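Local coordinates for protein glutathione S-transferase domain (Burkholderia graminis, PDB 4MF5) that probably acts as a glutathione transferase, binding the thiol tripeptide glutathione in a pocket of its thioredoxin-like domain and joining it to electrophilic substrates, at residues P30-W35 / D78-F84; R42-L48 / I93-P99; S179-G184 / L224-F230. One frame throughout, in Å; residues are numbered along the deposited sequence.

Contact 1: residues P30-W35 / D78-F84; sequences PITKKW and DQLTPEF. With GSH (glutathione), chain D.
Two waters stand between Lys34 and Asp78, whose opposite charges make no more than a long salt bridge, NZ to OD1 at 3.7 Å. Each water accepts from the ammonium group and donates to Asp78 OD1, at 2.7 Å in both cases. The carboxylate is anchored also by Thr76 at OD1 and by the backbone N of Arg73 at OD2. With Lys34 CG anti to the backbone N (chi1 -177°), that atom lies over one face of the Trp35 ring, near its rim; farther out CD meets Thr81 OG1, and the end crosses Asp78 at about a right angle. A long aliphatic stem with a charged end suits this route.

Thr81 is the N-cap of the helix that begins at Pro82. Its OG1 takes the N-H of Phe84 at 3.1 Å, almost straight at 168°, and gives its own proton to Asp78 O at 2.8 Å. A hydroxyl can do both.

Deeper in, Ile31 and Phe84 lie side by side, pointing the same way, with Ile31 CD1 3.8 Å from Phe84 CD1, while the rim of the Trp35 indole brings CZ3 to 4.0 Å from Phe84 CB and sets CZ2 beside the Asp78 carboxylate. Glu83 CB and CG lie against Lys34 CB and Pro30 O, and Ile31 CB sits 3.3 Å from Glu83 O. Gln79 turns the other way, its NE2 donating to glutathione O32, on the glycine carboxylate, at 3.0 Å. Ile31, Trp35 and Phe84 all also rest on Tyr46, which attaches helix 31-34 and helix 82-85 to strand 43-47 of the central sheet.

Contact 2: residues R42-L48 / I93-P99; sequences RLQLYSL and IPAIIDP. With GSH (glutathione), chain D.
Tyr46 extends its ring beside strand 95-98, with the edge over the backbone from Ala95 to Ile97 and OH 3.6 Å from Ile97 CD1. Its CG stands anti to the carbonyl carbon (chi1 -49°), which carries the ring along the sheet; His70 lies nearly parallel to it on the next strand. A flat, mostly apolar group suits this face, which Gln44, Ala95 and Ile97 share.

The strands are antiparallel. Gln44 and Ile97 form one hydrogen-bonded pair, with Gln44 N to Ile97 O at 2.8 Å and 177°, and Tyr46 and Ala95 form the other, with Tyr46 N to Ala95 O at 2.9 Å. Between them Leu45 and Ile96 make a non-hydrogen-bonded pair on the other face, where Ile96 CG2 meets Leu45 CD1 and Leu43 CD2, each at 3.9 Å. These branched side chains pack against helices 51-63 and 112-123. Gln44 is buried, yet its amide is engaged by His70, Glu68 and Arg42 O.

Pro94 follows a cis peptide bond, as in other thioredoxin-fold glutathione transferases. Just before it, Ile93 N donates to glutathione O2, the cysteinyl carbonyl, at 2.9 Å and 162°, while Ile93 CG1 comes 3.6 Å from the same O2. Recognition here rests mainly on backbone polarity: the cysteinyl carbonyl is gripped by a main-chain N-H, consistent with the strand-like pairing known in other glutathione transferases.

Contact 3: residues S179-G184 / L224-F230; sequences SKRLLG and LVAIQDF
A CH-pi contact stands at the heart of this packing: Leu183 CB sits over the centre of the Phe230 ring, 3.7 Å from the centroid and only 8° off the ring normal. Asp229 CB covers the opposite face near its rim, so the ring is held between helix 170-190 and the 3-10 turn that precedes it. Phe230 CG lies anti to the carbonyl carbon (chi1 -52°), swinging the ring back onto helix 170-190, where it reaches the backbone at Gly184, with CE1 3.6 Å from Gly184 N.

Apolar branches continue the seam. Leu183 CD1 meets Val225 CG2 at 3.8 Å, the two side chains crossing at about a right angle, and Val225 CG1 reaches Ser179 CB at 4.0 Å. Ile227 CD1 touches Leu183 CD2 more loosely. Small and branched residues let the helix and the turn pack closely, and Leu183 and Val225 both also press on Leu215 of helix 203-216. The Ser179 hydroxyl turns to Tyr175 O in its own helix.

The polar part is slight. No direct hydrogen bond joins the segments. The extended Lys180 chain lies against Val225 and places CE 3.2 Å from Leu224 O. That carbonyl receives a hydrogen bond of 2.7 Å from a water, which in turn accepts only weakly from Lys180 NZ. Here the short helix 222-225 ends in a Schellman motif with Ala226, of positive phi, as its C-prime residue.

Chemically, then, the joint depends on dispersion and CH-pi contact inside the helical domain, with an exposed lysine near a helix C-terminus, where its positive charge probably eases the partial negative charge of the terminal carbonyls.

How the contacts relate
Contacts 1 and 2 interlock in the thioredoxin-like domain: their segments alternate along the chain and their centres lie about 12 Å apart. Ile31 CD1 packs 3.6 Å from Tyr46 CG, and Phe84 CZ lies 3.9 Å from Ile93 CG2, joining the two glutathione-binding segments. Contact 2 holds the cysteinyl part of the ligand, contact 1 its glycine end. Contact 3 belongs to the helical domain on the other side of the chain's centre, with its centre about 38 Å from that of contact 1 and 33 Å from that of contact 2. Its Arg181 bonds to Asn90 of the second subunit, next to that subunit's pocket residues Asn91 and Lys92.

Contact 1: residues P30-W35 / D78-F84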
loop_
_atom_site.group_PDB
_atom_site.type_symbol
_atom_site.label_atom_id
_atom_site.label_comp_id
_atom_site.label_asym_id
_atom_site.label_seq_id
_atom_site.Cartn_x
_atom_site.Cartn_y
_atom_site.Cartn_z
ATOM N N PRO A 30 18.047 15.355 -10.993
ATOM C CA PRO A 30 17.523 16.410 -11.858
ATOM C C PRO A 30 16.386 17.228 -11.252
ATOM O O PRO A 30 16.134 18.354 -11.700
ATOM C CB PRO A 30 17.068 15.639 -13.104
ATOM C CG PRO A 30 17.992 14.462 -13.165
ATOM C CD PRO A 30 18.157 14.071 -11.710
ATOM N N ILE A 31 15.674 16.680 -10.271
ATOM C CA ILE A 31 14.605 17.449 -9.644
ATOM C C ILE A 31 15.101 18.773 -9.060
ATOM O O ILE A 31 14.363 19.747 -8.989
ATOM C CB ILE A 31 13.853 16.614 -8.594
ATOM C CG1 ILE A 31 12.557 17.314 -8.180
ATOM C CG2 ILE A 31 14.695 16.312 -7.375
ATOM C CD1 ILE A 31 11.608 16.432 -7.390
ATOM N N THR A 32 16.364 18.803 -8.659
ATOM C CA THR A 32 16.928 19.989 -8.015
ATOM C C THR A 32 17.099 21.154 -8.995
ATOM O O THR A 32 17.312 22.277 -8.565
ATOM C CB THR A 32 18.272 19.684 -7.315
ATOM O OG1 THR A 32 19.253 19.297 -8.287
ATOM C CG2 THR A 32 18.098 18.623 -6.225
ATOM N N LYS A 33 16.980 20.899 -10.310
ATOM C CA LYS A 33 16.962 21.999 -11.264
ATOM C C LYS A 33 15.696 22.829 -11.087
ATOM O O LYS A 33 15.719 24.045 -11.278
ATOM C CB LYS A 33 17.047 21.487 -12.710
ATOM C CG LYS A 33 18.362 20.830 -13.038
ATOM C CD LYS A 33 19.481 21.871 -13.067
ATOM C CE LYS A 33 20.836 21.280 -13.450
ATOM N NZ LYS A 33 21.760 21.177 -12.286
ATOM N N LYS A 34 14.583 22.178 -10.770
ATOM C CA LYS A 34 13.307 22.858 -10.601
ATOM C C LYS A 34 13.095 23.382 -9.175
ATOM O O LYS A 34 12.556 24.461 -8.970
ATOM C CB LYS A 34 12.157 21.941 -11.012
ATOM C CG LYS A 34 10.801 22.602 -10.936
ATOM C CD LYS A 34 9.767 21.856 -11.765
ATOM C CE LYS A 34 8.384 22.466 -11.705
ATOM N NZ LYS A 34 8.365 23.758 -12.412
ATOM N N TRP A 35 13.536 22.622 -8.185
ATOM C CA TRP A 35 13.439 22.999 -6.783
ATOM C C TRP A 35 14.835 22.905 -6.169
ATOM O O TRP A 35 15.182 21.914 -5.523
ATOM C CB TRP A 35 12.442 22.125 -6.018
ATOM C CG TRP A 35 11.022 22.278 -6.476
ATOM C CD1 TRP A 35 10.137 23.228 -6.085
ATOM C CD2 TRP A 35 10.318 21.418 -7.363
ATOM N NE1 TRP A 35 8.927 23.032 -6.693
ATOM C CE2 TRP A 35 9.008 21.911 -7.473
ATOM C CE3 TRP A 35 10.659 20.259 -8.054
ATOM C CZ2 TRP A 35 8.048 21.305 -8.276
ATOM C CZ3 TRP A 35 9.717 19.662 -8.839
ATOM C CH2 TRP A 35 8.421 20.183 -8.942
ATOM N N ASP A 78 3.214 20.863 -12.015
ATOM C CA ASP A 78 4.601 20.632 -11.657
ATOM C C ASP A 78 4.934 19.144 -11.538
ATOM O O ASP A 78 6.066 18.733 -11.795
ATOM C CB ASP A 78 4.912 21.257 -10.306
ATOM C CG ASP A 78 4.965 22.758 -10.310
ATOM O OD1 ASP A 78 4.787 23.402 -11.363
ATOM O OD2 ASP A 78 5.223 23.308 -9.207
ATOM N N GLN A 79 3.959 18.353 -11.097
ATOM C CA GLN A 79 4.169 16.929 -10.863
ATOM C C GLN A 79 4.332 16.152 -12.180
ATOM O O GLN A 79 4.769 15.002 -12.157
ATOM C CB GLN A 79 3.014 16.368 -10.017
ATOM C CG GLN A 79 1.698 16.074 -10.728
ATOM C CD GLN A 79 0.857 17.285 -11.091
ATOM O OE1 GLN A 79 1.239 18.455 -10.915
ATOM N NE2 GLN A 79 -0.319 16.999 -11.604
ATOM N N LEU A 80 4.015 16.793 -13.312
ATOM C CA LEU A 80 4.129 16.182 -14.635
ATOM C C LEU A 80 5.414 16.589 -15.355
ATOM O O LEU A 80 5.670 16.140 -16.460
ATOM C CB LEU A 80 2.916 16.548 -15.514
ATOM C CG LEU A 80 1.583 16.042 -14.969
ATOM C CD1 LEU A 80 0.411 16.553 -15.807
ATOM C CD2 LEU A 80 1.600 14.534 -14.937
ATOM N N THR A 81 6.222 17.447 -14.739
ATOM C CA THR A 81 7.490 17.848 -15.346
ATOM C C THR A 81 8.507 16.717 -15.370
ATOM O O THR A 81 8.505 15.851 -14.489
ATOM C CB THR A 81 8.154 19.058 -14.646
ATOM O OG1 THR A 81 8.424 18.755 -13.273
ATOM C CG2 THR A 81 7.279 20.295 -14.705
ATOM N N PRO A 82 9.425 16.748 -16.350
ATOM C CA PRO A 82 10.507 15.756 -16.319
ATOM C C PRO A 82 11.333 15.831 -15.035
ATOM O O PRO A 82 11.812 14.814 -14.537
ATOM C CB PRO A 82 11.340 16.109 -17.540
ATOM C CG PRO A 82 10.388 16.813 -18.434
ATOM C CD PRO A 82 9.485 17.600 -17.554
ATOM N N GLU A 83 11.482 17.033 -14.497
ATOM C CA GLU A 83 12.235 17.231 -13.260
ATOM C C GLU A 83 11.581 16.485 -12.094
ATOM O O GLU A 83 12.242 15.735 -11.392
ATOM C CB GLU A 83 12.388 18.716 -12.952
ATOM C CG GLU A 83 13.317 19.445 -13.915
ATOM C CD GLU A 83 12.719 19.752 -15.272
ATOM O OE1 GLU A 83 11.489 19.642 -15.468
ATOM O OE2 GLU A 83 13.502 20.152 -16.149
ATOM N N PHE A 84 10.280 16.670 -11.882
ATOM C CA PHE A 84 9.626 15.928 -10.827
ATOM C C PHE A 84 9.651 14.424 -11.103
ATOM O O PHE A 84 9.925 13.614 -10.211
ATOM C CB PHE A 84 8.189 16.423 -10.571
ATOM C CG PHE A 84 7.576 15.741 -9.390
ATOM C CD1 PHE A 84 7.873 16.172 -8.112
ATOM C CD2 PHE A 84 6.772 14.620 -9.539
ATOM C CE1 PHE A 84 7.383 15.502 -7.023
ATOM C CE2 PHE A 84 6.284 13.958 -8.438
ATOM C CZ PHE A 84 6.604 14.394 -7.175
HETATM C CG1 GSH D . 0.005 10.134 -3.894
HETATM C CD1 GSH D . -0.563 11.511 -3.935
HETATM O OE1 GSH D . -0.976 12.125 -2.937
HETATM N N2 GSH D . -0.573 12.044 -5.126
HETATM C CA2 GSH D . -1.681 12.758 -5.715
HETATM C C2 GSH D . -1.022 13.550 -6.781
HETATM O O2 GSH D . 0.219 13.858 -6.663
HETATM C CB2 GSH D . -2.518 13.746 -4.946
HETATM S SG2 GSH D . -2.030 13.974 -3.248
HETATM N N3 GSH D . -1.768 13.859 -7.820
HETATM C CA3 GSH D . -1.169 14.429 -9.001
HETATM C C3 GSH D . -1.840 13.867 -10.232
HETATM O O31 GSH D . -2.806 13.093 -10.067
HETATM O O32 GSH D . -1.431 14.179 -11.372
HETATM O O HOH W 1 5.885 23.403 -13.867
HETATM O O HOH W 2 6.045 25.659 -12.171
#

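Contact 2: residues R42-L48 / I93-P99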
loop_
_atom_site.group_PDB
_atom_site.type_symbol
_atom_site.label_atom_id
_atom_site.label_comp_id
_atom_site.label_asym_id
_atom_site.label_seq_id
_atom_site.Cartn_x
_atom_site.Cartn_y
_atom_site.Cartn_z
ATOM N N ARG A 42 19.820 19.040 4.490
ATOM C CA ARG A 42 18.539 18.592 5.041
ATOM C C ARG A 42 17.816 17.700 4.048
ATOM O O ARG A 42 17.898 17.910 2.835
ATOM C CB ARG A 42 17.620 19.795 5.343
ATOM C CG ARG A 42 18.253 20.794 6.293
ATOM C CD ARG A 42 17.412 22.028 6.639
ATOM N NE ARG A 42 18.283 23.027 7.289
ATOM C CZ ARG A 42 17.954 24.279 7.621
ATOM N NH1 ARG A 42 16.758 24.752 7.374
ATOM N NH2 ARG A 42 18.845 25.074 8.205
ATOM N N LEU A 43 17.070 16.737 4.566
ATOM C CA LEU A 43 16.133 15.991 3.765
ATOM C C LEU A 43 15.278 16.963 2.950
ATOM O O LEU A 43 14.732 17.956 3.480
ATOM C CB LEU A 43 15.276 15.133 4.682
ATOM C CG LEU A 43 14.254 14.224 3.986
ATOM C CD1 LEU A 43 14.056 12.928 4.767
ATOM C CD2 LEU A 43 12.923 14.937 3.775
ATOM N N GLN A 44 15.144 16.671 1.653
ATOM C CA GLN A 44 14.371 17.487 0.731
ATOM C C GLN A 44 13.007 16.826 0.556
ATOM O O GLN A 44 12.921 15.645 0.229
ATOM C CB GLN A 44 15.090 17.531 -0.612
ATOM C CG GLN A 44 16.520 18.083 -0.526
ATOM C CD GLN A 44 16.534 19.559 -0.231
ATOM O OE1 GLN A 44 15.961 20.357 -0.981
ATOM N NE2 GLN A 44 17.186 19.951 0.858
ATOM N N LEU A 45 11.950 17.605 0.753
ATOM C CA LEU A 45 10.571 17.135 0.614
ATOM C C LEU A 45 9.919 17.866 -0.546
ATOM O O LEU A 45 9.871 19.091 -0.546
ATOM C CB LEU A 45 9.786 17.412 1.898
ATOM C CG LEU A 45 8.292 17.125 1.826
ATOM C CD1 LEU A 45 8.014 15.641 1.623
ATOM C CD2 LEU A 45 7.586 17.643 3.069
ATOM N N TYR A 46 9.386 17.107 -1.507
ATOM C CA TYR A 46 8.704 17.660 -2.683
ATOM C C TYR A 46 7.254 17.234 -2.545
ATOM O O TYR A 46 6.922 16.060 -2.699
ATOM C CB TYR A 46 9.363 17.153 -3.957
ATOM C CG TYR A 46 10.878 17.308 -3.956
ATOM C CD1 TYR A 46 11.502 18.473 -4.391
ATOM C CD2 TYR A 46 11.680 16.264 -3.514
ATOM C CE1 TYR A 46 12.882 18.584 -4.377
ATOM C CE2 TYR A 46 13.056 16.377 -3.494
ATOM C CZ TYR A 46 13.656 17.534 -3.924
ATOM O OH TYR A 46 15.029 17.594 -3.900
ATOM N N SER A 47 6.392 18.170 -2.154
ATOM C CA SER A 47 5.064 17.796 -1.706
ATOM C C SER A 47 4.046 18.906 -1.888
ATOM O O SER A 47 4.346 20.003 -2.357
ATOM C CB SER A 47 5.171 17.353 -0.244
ATOM O OG SER A 47 3.997 16.676 0.179
ATOM N N LEU A 48 2.828 18.579 -1.477
ATOM C CA LEU A 48 1.680 19.477 -1.456
ATOM C C LEU A 48 0.877 19.021 -0.249
ATOM O O LEU A 48 0.867 17.836 0.036
ATOM C CB LEU A 48 0.847 19.318 -2.727
ATOM C CG LEU A 48 -0.284 20.305 -3.003
ATOM C CD1 LEU A 48 0.256 21.704 -3.256
ATOM C CD2 LEU A 48 -1.099 19.816 -4.191
ATOM N N ILE A 93 2.872 13.230 -5.610
ATOM C CA ILE A 93 3.487 13.629 -4.361
ATOM C C ILE A 93 3.036 12.687 -3.238
ATOM O O ILE A 93 2.007 12.044 -3.320
ATOM C CB ILE A 93 3.206 15.103 -4.029
ATOM C CG1 ILE A 93 1.723 15.335 -3.730
ATOM C CG2 ILE A 93 3.742 16.033 -5.111
ATOM C CD1 ILE A 93 1.372 15.087 -2.277
ATOM N N PRO A 94 3.827 12.596 -2.177
ATOM C CA PRO A 94 5.121 13.219 -1.942
ATOM C C PRO A 94 6.277 12.382 -2.463
ATOM O O PRO A 94 6.143 11.180 -2.738
ATOM C CB PRO A 94 5.168 13.283 -0.413
ATOM C CG PRO A 94 4.484 12.002 -0.022
ATOM C CD PRO A 94 3.384 11.816 -1.005
ATOM N N ALA A 95 7.431 13.032 -2.531
ATOM C CA ALA A 95 8.697 12.333 -2.747
ATOM C C ALA A 95 9.756 13.055 -1.935
ATOM O O ALA A 95 9.604 14.237 -1.598
ATOM C CB ALA A 95 9.045 12.314 -4.230
ATOM N N ILE A 96 10.831 12.335 -1.606
ATOM C CA ILE A 96 11.943 12.888 -0.844
ATOM C C ILE A 96 13.278 12.552 -1.480
ATOM O O ILE A 96 13.411 11.573 -2.212
ATOM C CB ILE A 96 11.945 12.383 0.630
ATOM C CG1 ILE A 96 12.172 10.874 0.717
ATOM C CG2 ILE A 96 10.682 12.816 1.351
ATOM C CD1 ILE A 96 12.604 10.383 2.069
ATOM N N ILE A 97 14.276 13.348 -1.125
ATOM C CA ILE A 97 15.677 12.917 -1.219
ATOM C C ILE A 97 16.311 13.189 0.131
ATOM O O ILE A 97 16.373 14.353 0.558
ATOM C CB ILE A 97 16.480 13.647 -2.315
ATOM C CG1 ILE A 97 15.882 13.369 -3.705
ATOM C CG2 ILE A 97 17.940 13.193 -2.257
ATOM C CD1 ILE A 97 16.357 14.329 -4.772
ATOM N N ASP A 98 16.741 12.130 0.813
ATOM C CA ASP A 98 17.486 12.301 2.061
ATOM C C ASP A 98 18.960 12.361 1.683
ATOM O O ASP A 98 19.498 11.344 1.264
ATOM C CB ASP A 98 17.217 11.169 3.034
ATOM C CG ASP A 98 17.864 11.399 4.393
ATOM O OD1 ASP A 98 18.607 12.411 4.530
ATOM O OD2 ASP A 98 17.629 10.574 5.302
ATOM N N PRO A 99 19.649 13.519 1.847
ATOM C CA PRO A 99 21.068 13.569 1.484
ATOM C C PRO A 99 21.917 12.637 2.335
ATOM O O PRO A 99 22.979 12.191 1.886
ATOM C CB PRO A 99 21.434 15.033 1.714
ATOM C CG PRO A 99 20.478 15.510 2.741
ATOM C CD PRO A 99 19.194 14.797 2.432
HETATM C CG1 GSH D . 0.005 10.134 -3.894
HETATM C CD1 GSH D . -0.563 11.511 -3.935
HETATM O OE1 GSH D . -0.976 12.125 -2.937
HETATM N N2 GSH D . -0.573 12.044 -5.126
HETATM C CA2 GSH D . -1.681 12.758 -5.715
HETATM C C2 GSH D . -1.022 13.550 -6.781
HETATM O O2 GSH D . 0.219 13.858 -6.663
HETATM C CB2 GSH D . -2.518 13.746 -4.946
HETATM S SG2 GSH D . -2.030 13.974 -3.248
HETATM N N3 GSH D . -1.768 13.859 -7.820
HETATM C CA3 GSH D . -1.169 14.429 -9.001
HETATM C C3 GSH D . -1.840 13.867 -10.232
HETATM O O31 GSH D . -2.806 13.093 -10.067
HETATM O O32 GSH D . -1.431 14.179 -11.372
#

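Contact 3: residues S179-G184 / L224-F230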
loop_
_atom_site.group_PDB
_atom_site.type_symbol
_atom_site.label_atom_id
_atom_site.label_comp_id
_atom_site.label_asym_id
_atom_site.label_seq_id
_atom_site.Cartn_x
_atom_site.Cartn_y
_atom_site.Cartn_z
ATOM N N SER A 179 -16.361 3.096 1.939
ATOM C CA SER A 179 -15.762 3.978 2.949
ATOM C C SER A 179 -16.359 3.730 4.328
ATOM O O SER A 179 -15.630 3.714 5.316
ATOM C CB SER A 179 -15.902 5.441 2.518
ATOM O OG SER A 179 -15.152 5.732 1.348
ATOM N N LYS A 180 -17.679 3.516 4.399
ATOM C CA LYS A 180 -18.295 3.130 5.674
ATOM C C LYS A 180 -17.714 1.820 6.193
ATOM O O LYS A 180 -17.462 1.681 7.393
ATOM C CB LYS A 180 -19.801 2.984 5.555
ATOM C CG LYS A 180 -20.580 4.275 5.398
ATOM C CD LYS A 180 -22.046 3.923 5.196
ATOM C CE LYS A 180 -22.969 5.110 5.092
ATOM N NZ LYS A 180 -24.346 4.639 4.807
ATOM N N ARG A 181 -17.531 0.841 5.310
ATOM C CA ARG A 181 -16.987 -0.450 5.721
ATOM C C ARG A 181 -15.592 -0.262 6.316
ATOM O O ARG A 181 -15.270 -0.805 7.373
ATOM C CB ARG A 181 -16.969 -1.411 4.539
ATOM C CG ARG A 181 -16.672 -2.863 4.944
ATOM C CD ARG A 181 -16.374 -3.744 3.740
ATOM N NE ARG A 181 -15.118 -3.373 3.112
ATOM C CZ ARG A 181 -13.924 -3.599 3.635
ATOM N NH1 ARG A 181 -13.784 -4.355 4.720
ATOM N NH2 ARG A 181 -12.841 -3.098 3.069
ATOM N N LEU A 182 -14.756 0.506 5.637
ATOM C CA LEU A 182 -13.403 0.777 6.111
ATOM C C LEU A 182 -13.392 1.528 7.426
ATOM O O LEU A 182 -12.580 1.222 8.307
ATOM C CB LEU A 182 -12.632 1.554 5.040
ATOM C CG LEU A 182 -12.280 0.755 3.788
ATOM C CD1 LEU A 182 -11.915 1.680 2.662
ATOM C CD2 LEU A 182 -11.133 -0.210 4.079
ATOM N N LEU A 183 -14.264 2.516 7.577
ATOM C CA LEU A 183 -14.391 3.212 8.863
ATOM C C LEU A 183 -14.772 2.236 9.958
ATOM O O LEU A 183 -14.310 2.368 11.086
ATOM C CB LEU A 183 -15.389 4.361 8.762
ATOM C CG LEU A 183 -14.874 5.590 8.003
ATOM C CD1 LEU A 183 -16.036 6.509 7.616
ATOM C CD2 LEU A 183 -13.838 6.354 8.794
ATOM N N GLY A 184 -15.613 1.249 9.644
ATOM C CA GLY A 184 -15.996 0.243 10.631
ATOM C C GLY A 184 -14.829 -0.613 11.067
ATOM O O GLY A 184 -14.727 -1.000 12.234
ATOM N N LEU A 224 -22.496 11.664 4.139
ATOM C CA LEU A 224 -22.664 10.402 3.408
ATOM C C LEU A 224 -22.225 9.204 4.245
ATOM O O LEU A 224 -22.885 8.176 4.253
ATOM C CB LEU A 224 -21.846 10.400 2.128
ATOM C CG LEU A 224 -22.332 10.552 0.687
ATOM C CD1 LEU A 224 -23.792 10.890 0.534
ATOM C CD2 LEU A 224 -21.416 11.441 -0.170
ATOM N N VAL A 225 -21.090 9.320 4.951
ATOM C CA VAL A 225 -20.583 8.176 5.719
ATOM C C VAL A 225 -21.103 8.153 7.143
ATOM O O VAL A 225 -20.883 7.169 7.821
ATOM C CB VAL A 225 -19.038 8.085 5.691
ATOM C CG1 VAL A 225 -18.509 7.989 4.282
ATOM C CG2 VAL A 225 -18.384 9.245 6.454
ATOM N N ALA A 226 -21.751 9.237 7.587
ATOM C CA ALA A 226 -22.267 9.394 8.954
ATOM C C ALA A 226 -21.159 9.146 9.992
ATOM O O ALA A 226 -21.188 8.186 10.765
ATOM C CB ALA A 226 -23.485 8.508 9.209
ATOM N N ILE A 227 -20.185 10.049 10.011
ATOM C CA ILE A 227 -18.986 9.910 10.818
ATOM C C ILE A 227 -19.305 9.686 12.307
ATOM O O ILE A 227 -18.561 9.007 13.003
ATOM C CB ILE A 227 -18.024 11.100 10.594
ATOM C CG1 ILE A 227 -16.663 10.870 11.250
ATOM C CG2 ILE A 227 -18.631 12.434 11.013
ATOM C CD1 ILE A 227 -15.876 9.692 10.702
ATOM N N GLN A 228 -20.412 10.251 12.773
ATOM C CA GLN A 228 -20.859 10.122 14.156
ATOM C C GLN A 228 -21.133 8.661 14.548
ATOM O O GLN A 228 -21.217 8.357 15.738
ATOM C CB GLN A 228 -22.095 10.986 14.426
ATOM C CG GLN A 228 -23.296 10.657 13.553
ATOM C CD GLN A 228 -23.380 11.405 12.243
ATOM O OE1 GLN A 228 -24.485 11.436 11.620
ATOM N NE2 GLN A 228 -22.327 11.990 11.793
ATOM N N ASP A 229 -21.248 7.759 13.578
ATOM C CA ASP A 229 -21.452 6.362 13.862
ATOM C C ASP A 229 -20.175 5.674 14.321
ATOM O O ASP A 229 -20.216 4.491 14.678
ATOM C CB ASP A 229 -21.975 5.618 12.624
ATOM C CG ASP A 229 -23.391 5.971 12.252
ATOM O OD1 ASP A 229 -24.068 6.636 13.042
ATOM O OD2 ASP A 229 -23.830 5.568 11.158
ATOM N N PHE A 230 -19.037 6.380 14.315
ATOM C CA PHE A 230 -17.728 5.781 14.602
ATOM C C PHE A 230 -17.080 6.583 15.739
ATOM O O PHE A 230 -16.153 7.364 15.520
ATOM C CB PHE A 230 -16.875 5.789 13.328
ATOM C CG PHE A 230 -17.589 5.188 12.147
ATOM C CD1 PHE A 230 -17.681 3.802 11.992
ATOM C CD2 PHE A 230 -18.181 5.997 11.188
ATOM C CE1 PHE A 230 -18.360 3.248 10.917
ATOM C CE2 PHE A 230 -18.866 5.431 10.113
ATOM C CZ PHE A 230 -18.934 4.064 9.978
HETATM O O HOH W 3 -25.200 7.477 3.005
#